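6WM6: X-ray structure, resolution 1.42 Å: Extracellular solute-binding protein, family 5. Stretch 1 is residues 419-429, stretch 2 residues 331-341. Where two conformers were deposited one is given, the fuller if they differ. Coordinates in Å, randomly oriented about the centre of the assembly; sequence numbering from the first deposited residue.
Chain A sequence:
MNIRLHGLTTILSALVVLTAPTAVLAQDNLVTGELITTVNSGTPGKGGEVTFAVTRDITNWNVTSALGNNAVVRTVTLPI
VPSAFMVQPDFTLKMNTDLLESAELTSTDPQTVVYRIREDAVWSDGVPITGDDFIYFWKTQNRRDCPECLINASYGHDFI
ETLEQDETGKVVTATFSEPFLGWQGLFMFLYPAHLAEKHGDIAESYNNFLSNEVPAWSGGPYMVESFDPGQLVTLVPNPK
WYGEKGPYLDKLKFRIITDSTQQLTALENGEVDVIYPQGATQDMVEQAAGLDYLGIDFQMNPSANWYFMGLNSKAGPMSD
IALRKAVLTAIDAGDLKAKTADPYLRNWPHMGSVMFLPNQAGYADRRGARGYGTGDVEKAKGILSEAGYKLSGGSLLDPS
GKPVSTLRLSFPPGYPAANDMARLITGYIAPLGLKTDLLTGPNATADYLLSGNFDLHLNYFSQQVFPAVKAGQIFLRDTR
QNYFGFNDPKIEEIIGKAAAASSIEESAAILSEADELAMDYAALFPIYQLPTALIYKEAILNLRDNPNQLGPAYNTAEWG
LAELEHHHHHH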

ATOM      1  N   ASN A 419       2.435 -16.827   9.690  1.00 26.73           N
ATOM      2  CA  ASN A 419       2.551 -17.815  10.759  0.53 25.52           C
ATOM      3  C   ASN A 419       3.360 -19.019  10.289  1.00 23.47           C
ATOM      4  O   ASN A 419       4.264 -19.489  10.986  1.00 26.95           O
ATOM      5  CB  ASN A 419       1.155 -18.249  11.215  0.53 31.58           C
ATOM      6  CG  ASN A 419       1.174 -18.942  12.564  0.53 36.36           C
ATOM      7  OD1 ASN A 419       2.116 -19.657  12.897  0.53 41.71           O
ATOM      8  ND2 ASN A 419       0.130 -18.724  13.351  0.53 43.17           N
ATOM      9  N   ASP A 420       3.055 -19.519   9.089  1.00 25.40           N
ATOM     10  CA  ASP A 420       3.782 -20.670   8.562  1.00 23.71           C
ATOM     11  C   ASP A 420       5.248 -20.337   8.334  1.00 22.47           C
ATOM     12  O   ASP A 420       6.133 -21.149   8.615  1.00 21.81           O
ATOM     13  CB  ASP A 420       3.128 -21.141   7.254  1.00 26.96           C
ATOM     14  CG  ASP A 420       1.712 -21.651   7.446  1.00 35.00           C
ATOM     15  OD1 ASP A 420       1.371 -22.057   8.573  1.00 36.01           O
ATOM     16  OD2 ASP A 420       0.943 -21.652   6.464  1.00 37.44           O
ATOM     17  N   MET A 421       5.533 -19.141   7.830  1.00 21.44           N
ATOM     18  CA  MET A 421       6.923 -18.784   7.582  0.57 19.30           C
ATOM     19  C   MET A 421       7.707 -18.629   8.879  1.00 20.78           C
ATOM     20  O   MET A 421       8.889 -18.956   8.918  1.00 20.78           O
ATOM     21  CB  MET A 421       7.009 -17.553   6.664  0.57 23.01           C
ATOM     22  CG  MET A 421       6.642 -17.917   5.206  0.57 25.99           C
ATOM     23  SD  MET A 421       7.007 -16.656   3.956  0.57 22.42           S
ATOM     24  CE  MET A 421       6.254 -15.279   4.857  0.57 19.90           C
ATOM     25  N   ALA A 422       7.068 -18.141   9.942  1.00 21.90           N
ATOM     26  CA  ALA A 422       7.772 -18.008  11.208  1.00 22.00           C
ATOM     27  C   ALA A 422       8.221 -19.371  11.714  1.00 21.57           C
ATOM     28  O   ALA A 422       9.330 -19.515  12.248  1.00 22.53           O
ATOM     29  CB  ALA A 422       6.858 -17.336  12.244  1.00 26.28           C
ATOM     30  N   ARG A 423       7.370 -20.393  11.559  1.00 22.94           N
ATOM     31  CA  ARG A 423       7.761 -21.735  11.978  1.00 23.67           C
ATOM     32  C   ARG A 423       8.873 -22.287  11.095  1.00 22.92           C
ATOM     33  O   ARG A 423       9.798 -22.941  11.581  1.00 23.88           O
ATOM     34  CB  ARG A 423       6.546 -22.660  11.955  1.00 26.45           C
ATOM     35  CG  ARG A 423       5.493 -22.314  12.995  1.00 53.77           C
ATOM     36  CD  ARG A 423       4.376 -23.344  13.000  1.00 77.14           C
ATOM     37  NE  ARG A 423       3.364 -23.054  14.012  1.00 97.46           N
ATOM     38  CZ  ARG A 423       3.450 -23.414  15.291  1.00108.78           C
ATOM     39  NH1 ARG A 423       2.472 -23.105  16.130  1.00111.63           N
ATOM     40  NH2 ARG A 423       4.512 -24.077  15.734  1.00111.51           N
ATOM     41  N   LEU A 424       8.782 -22.050   9.783  1.00 20.97           N
ATOM     42  CA  LEU A 424       9.847 -22.513   8.895  1.00 21.58           C
ATOM     43  C   LEU A 424      11.179 -21.850   9.212  1.00 20.84           C
ATOM     44  O   LEU A 424      12.228 -22.516   9.233  1.00 21.36           O
ATOM     45  CB  LEU A 424       9.451 -22.233   7.449  1.00 20.78           C
ATOM     46  CG  LEU A 424       8.301 -23.117   6.956  1.00 21.36           C
ATOM     47  CD1 LEU A 424       7.724 -22.602   5.649  1.00 22.61           C
ATOM     48  CD2 LEU A 424       8.814 -24.545   6.805  1.00 25.31           C
ATOM     49  N   ILE A 425      11.162 -20.545   9.492  1.00 21.00           N
ATOM     50  CA  ILE A 425      12.388 -19.820   9.807  1.00 21.22           C
ATOM     51  C   ILE A 425      13.000 -20.344  11.095  1.00 21.84           C
ATOM     52  O   ILE A 425      14.225 -20.502  11.201  1.00 21.79           O
ATOM     53  CB  ILE A 425      12.111 -18.300   9.857  1.00 19.97           C
ATOM     54  CG1 ILE A 425      11.852 -17.798   8.430  1.00 19.66           C
ATOM     55  CG2 ILE A 425      13.258 -17.568  10.520  1.00 21.33           C
ATOM     56  CD1 ILE A 425      11.194 -16.442   8.369  1.00 23.41           C
ATOM     57  N   THR A 426      12.162 -20.623  12.099  1.00 21.04           N
ATOM     58  CA  THR A 426      12.651 -21.260  13.319  1.00 23.87           C
ATOM     59  C   THR A 426      13.431 -22.527  13.008  1.00 24.08           C
ATOM     60  O   THR A 426      14.509 -22.753  13.567  1.00 24.03           O
ATOM     61  CB  THR A 426      11.460 -21.569  14.223  1.00 25.07           C
ATOM     62  OG1 THR A 426      10.875 -20.335  14.660  1.00 26.82           O
ATOM     63  CG2 THR A 426      11.896 -22.389  15.441  1.00 29.12           C
ATOM     64  N   GLY A 427      12.903 -23.355  12.098  1.00 22.46           N
ATOM     65  CA  GLY A 427      13.592 -24.585  11.741  1.00 23.83           C
ATOM     66  C   GLY A 427      14.884 -24.360  10.984  1.00 24.41           C
ATOM     67  O   GLY A 427      15.858 -25.091  11.178  1.00 24.53           O
ATOM     68  N   TYR A 428      14.922 -23.347  10.114  1.00 20.99           N
ATOM     69  CA  TYR A 428      16.150 -23.099   9.358  1.00 21.07           C
ATOM     70  C   TYR A 428      17.312 -22.684  10.256  1.00 22.27           C
ATOM     71  O   TYR A 428      18.475 -22.984   9.946  1.00 22.94           O
ATOM     72  CB  TYR A 428      15.960 -21.988   8.319  1.00 20.35           C
ATOM     73  CG  TYR A 428      14.862 -22.220   7.309  1.00 21.97           C
ATOM     74  CD1 TYR A 428      14.581 -23.486   6.799  1.00 22.87           C
ATOM     75  CD2 TYR A 428      14.078 -21.159   6.867  1.00 21.61           C
ATOM     76  CE1 TYR A 428      13.558 -23.677   5.883  1.00 24.25           C
ATOM     77  CE2 TYR A 428      13.077 -21.345   5.964  1.00 20.87           C
ATOM     78  CZ  TYR A 428      12.810 -22.598   5.471  1.00 21.99           C
ATOM     79  OH  TYR A 428      11.787 -22.757   4.574  1.00 24.25           O
ATOM     80  N   ILE A 429      17.034 -21.961  11.343  1.00 21.43           N
ATOM     81  CA  ILE A 429      18.098 -21.441  12.197  1.00 20.57           C
ATOM     82  C   ILE A 429      18.393 -22.329  13.391  1.00 23.92           C
ATOM     83  O   ILE A 429      19.381 -22.077  14.101  1.00 23.11           O
ATOM     84  CB  ILE A 429      17.848 -19.986  12.639  1.00 20.33           C
ATOM     85  CG1 ILE A 429      16.649 -19.877  13.572  1.00 21.70           C
ATOM     86  CG2 ILE A 429      17.638 -19.115  11.399  1.00 21.85           C
ATOM     87  CD1 ILE A 429      16.467 -18.479  14.134  1.00 23.48           C
TER
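Stretch 2 331-341: IDAGDLKAKTA

Residues 419-429 are helical and continue a helix that begins earlier in the chain, with successive i to i+4 bonds running from Arg-423 N to Asn-419 O (3.3 Å) through Tyr-428 N to Leu-424 O (3.0 Å). Stretch 2 enters in an extended conformation at Ile-331 (phi/psi -61/134°) and Asp-332 (-102/96°), turns into a helix spanning 333-340, and leaves helical geometry at Ala-341. Asp-332 occupies the N-cap position: its OD1 accepts from Asp-335 N at 3.0 Å, so the side chain satisfies an amide that the first turn leaves without a backbone partner. At the other end the helix loosens. Thr-340 N makes only weak bonds, to Leu-336 O at 3.3 Å and to Lys-337 O at 3.4 Å, while Thr-340 OG1 donates to Leu-336 O at 2.6 Å.

The two helices run in roughly opposite directions, with an angle of 144° between their N-to-C axes and a closest approach of 10.2 Å. The start of stretch 2 therefore lies beside the end of stretch 1, and the CA atoms pair accordingly: Tyr-428 with Ile-331 (CA to CA 5.4 Å), Met-421 with Leu-336 (CA to CA 6.5 Å) and Asp-420 with Thr-340 (CA to CA 7.2 Å). Together the stretches bury 536 Å² of surface.

Interlocking leucines form the middle of the packing. Leu-336 acts as a knob among Met-421, Leu-424, Ile-425 and Tyr-428; although its CA-to-CB bond points sideways, the end of its side chain comes nearer to stretch 1. Its CD1 lies 3.5 Å from Met-421 CG, 3.8 Å from Leu-424 CB and 4.3 Å from Ile-425 CG1. Leu-424 returns the arrangement, pointing toward stretch 2 and sitting among Asp-335, Leu-336, Lys-339 and Thr-340. Its CD1 is 3.8 Å from Lys-339 CB and 4.0 Å from Thr-340 CG2. The same Thr-340 methyl, CG2, also meets Met-421 CG at 3.8 Å and Asp-420 CB at 4.0 Å, extending the apolar contact to the beginning of stretch 1.

Tyr-428, which has the largest covered area of any residue in the pair, anchors the opposite end. Its OH donates to Asp-335 OD2 at 2.6 Å, a short hydrogen bond and the only one between the stretches. The other carboxylate oxygen, Asp-335 OD1, forms a salt bridge with Lys-339 NZ at 2.7 Å, so this acid links the tyrosine to a lysine one turn farther along its own helix. Leu-336 N approaches Tyr-428 OH to 3.2 Å, but the angle is poor for a hydrogen bond, and this amide is instead bonded to Asp-332 O at 2.9 Å. Asp-332 CB lies over the ring face, 4.1 Å from the Tyr-428 ring centroid, in a CH-pi contact, whereas Leu-336 CD1 sits at the ring edge, 3.9 Å from Tyr-428 CE2. Ile-331 completes this end, with its CG2 4.0 Å from Tyr-428 CD2 and its CD1 4.1 Å from Ile-425 CG2.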

ATOM      1  N   ILE A 331      18.477 -19.032   6.274  1.00 19.27           N
ATOM      2  CA  ILE A 331      17.103 -19.118   5.783  1.00 18.57           C
ATOM      3  C   ILE A 331      17.116 -19.644   4.358  1.00 19.63           C
ATOM      4  O   ILE A 331      17.891 -19.190   3.508  1.00 20.90           O
ATOM      5  CB  ILE A 331      16.420 -17.747   5.909  1.00 20.11           C
ATOM      6  CG1 ILE A 331      16.162 -17.445   7.368  1.00 20.16           C
ATOM      7  CG2 ILE A 331      15.143 -17.699   5.088  1.00 21.04           C
ATOM      8  CD1 ILE A 331      15.679 -16.026   7.638  1.00 23.83           C
ATOM      9  N   ASP A 332      16.235 -20.612   4.081  1.00 20.53           N
ATOM     10  CA  ASP A 332      16.107 -21.213   2.749  1.00 22.73           C
ATOM     11  C   ASP A 332      14.883 -20.602   2.087  1.00 22.02           C
ATOM     12  O   ASP A 332      13.756 -21.045   2.319  1.00 21.86           O
ATOM     13  CB  ASP A 332      15.960 -22.728   2.888  1.00 22.06           C
ATOM     14  CG  ASP A 332      15.973 -23.459   1.553  1.00 27.13           C
ATOM     15  OD1 ASP A 332      15.645 -22.852   0.515  1.00 26.43           O
ATOM     16  OD2 ASP A 332      16.303 -24.665   1.563  1.00 31.08           O
ATOM     17  N   ALA A 333      15.100 -19.567   1.267  1.00 20.90           N
ATOM     18  CA  ALA A 333      13.979 -18.855   0.660  1.00 20.76           C
ATOM     19  C   ALA A 333      13.262 -19.711  -0.371  1.00 21.19           C
ATOM     20  O   ALA A 333      12.042 -19.576  -0.530  1.00 21.19           O
ATOM     21  CB  ALA A 333      14.457 -17.545   0.026  1.00 21.18           C
ATOM     22  N   GLY A 334      13.984 -20.588  -1.059  1.00 22.27           N
ATOM     23  CA  GLY A 334      13.327 -21.507  -1.983  1.00 23.55           C
ATOM     24  C   GLY A 334      12.333 -22.395  -1.272  1.00 23.33           C
ATOM     25  O   GLY A 334      11.204 -22.576  -1.724  1.00 23.76           O
ATOM     26  N   ASP A 335      12.737 -22.947  -0.129  1.00 22.94           N
ATOM     27  CA  ASP A 335      11.824 -23.783   0.644  1.00 25.13           C
ATOM     28  C   ASP A 335      10.688 -22.961   1.227  1.00 22.80           C
ATOM     29  O   ASP A 335       9.537 -23.405   1.268  1.00 25.47           O
ATOM     30  CB  ASP A 335      12.596 -24.477   1.770  1.00 25.52           C
ATOM     31  CG  ASP A 335      11.727 -25.450   2.550  1.00 27.74           C
ATOM     32  OD1 ASP A 335      11.353 -26.494   1.966  1.00 30.51           O
ATOM     33  OD2 ASP A 335      11.391 -25.169   3.728  1.00 26.45           O
ATOM     34  N   LEU A 336      10.982 -21.752   1.693  1.00 23.84           N
ATOM     35  CA  LEU A 336       9.948 -20.894   2.240  1.00 23.96           C
ATOM     36  C   LEU A 336       8.831 -20.693   1.222  1.00 22.58           C
ATOM     37  O   LEU A 336       7.639 -20.817   1.535  1.00 24.54           O
ATOM     38  CB  LEU A 336      10.591 -19.557   2.604  1.00 34.36           C
ATOM     39  CG  LEU A 336      10.016 -18.685   3.691  1.00 33.28           C
ATOM     40  CD1 LEU A 336       9.815 -19.424   4.984  1.00 28.92           C
ATOM     41  CD2 LEU A 336      10.989 -17.531   3.902  1.00 25.95           C
ATOM     42  N   LYS A 337       9.201 -20.364  -0.017  1.00 21.05           N
ATOM     43  CA  LYS A 337       8.210 -20.141  -1.056  1.00 21.74           C
ATOM     44  C   LYS A 337       7.582 -21.451  -1.521  1.00 19.68           C
ATOM     45  O   LYS A 337       6.387 -21.487  -1.813  1.00 20.09           O
ATOM     46  CB  LYS A 337       8.872 -19.387  -2.215  1.00 22.02           C
ATOM     47  CG  LYS A 337       7.888 -18.802  -3.212  1.00 20.89           C
ATOM     48  CD  LYS A 337       8.564 -17.907  -4.262  1.00 20.48           C
ATOM     49  CE  LYS A 337       9.360 -18.678  -5.281  1.00 21.29           C
ATOM     50  NZ  LYS A 337       8.481 -19.414  -6.242  1.00 21.29           N
ATOM     51  N   ALA A 338       8.369 -22.532  -1.567  1.00 20.81           N
ATOM     52  CA  ALA A 338       7.848 -23.835  -1.973  1.00 21.34           C
ATOM     53  C   ALA A 338       6.769 -24.339  -1.031  1.00 23.17           C
ATOM     54  O   ALA A 338       5.822 -25.017  -1.472  1.00 25.66           O
ATOM     55  CB  ALA A 338       8.977 -24.868  -2.033  1.00 23.53           C
ATOM     56  N   LYS A 339       6.873 -24.017   0.256  1.00 22.21           N
ATOM     57  CA  LYS A 339       5.915 -24.506   1.234  1.00 22.69           C
ATOM     58  C   LYS A 339       4.691 -23.625   1.395  1.00 23.37           C
ATOM     59  O   LYS A 339       3.632 -24.112   1.808  1.00 28.02           O
ATOM     60  CB  LYS A 339       6.599 -24.641   2.605  1.00 24.46           C
ATOM     61  CG  LYS A 339       7.742 -25.630   2.665  1.00 36.17           C
ATOM     62  CD  LYS A 339       7.242 -27.029   2.944  1.00 49.96           C
ATOM     63  CE  LYS A 339       8.400 -27.983   3.234  1.00 50.91           C
ATOM     64  NZ  LYS A 339       9.261 -28.206   2.042  1.00 57.18           N
ATOM     65  N   THR A 340       4.781 -22.327   1.086  1.00 21.04           N
ATOM     66  CA  THR A 340       3.728 -21.389   1.415  1.00 22.23           C
ATOM     67  C   THR A 340       3.053 -20.727   0.222  1.00 28.08           C
ATOM     68  O   THR A 340       1.959 -20.175   0.388  1.00 37.38           O
ATOM     69  CB  THR A 340       4.256 -20.272   2.340  1.00 25.91           C
ATOM     70  OG1 THR A 340       5.308 -19.563   1.662  1.00 26.96           O
ATOM     71  CG2 THR A 340       4.788 -20.848   3.632  1.00 25.78           C
ATOM     72  N   ALA A 341       3.690 -20.698  -0.939  1.00 21.37           N
ATOM     73  CA  ALA A 341       3.130 -20.070  -2.133  1.00 21.18           C
ATOM     74  C   ALA A 341       3.024 -21.049  -3.289  1.00 19.82           C
ATOM     75  O   ALA A 341       1.960 -21.140  -3.925  1.00 21.20           O
ATOM     76  CB  ALA A 341       3.987 -18.861  -2.556  1.00 22.10           C
TER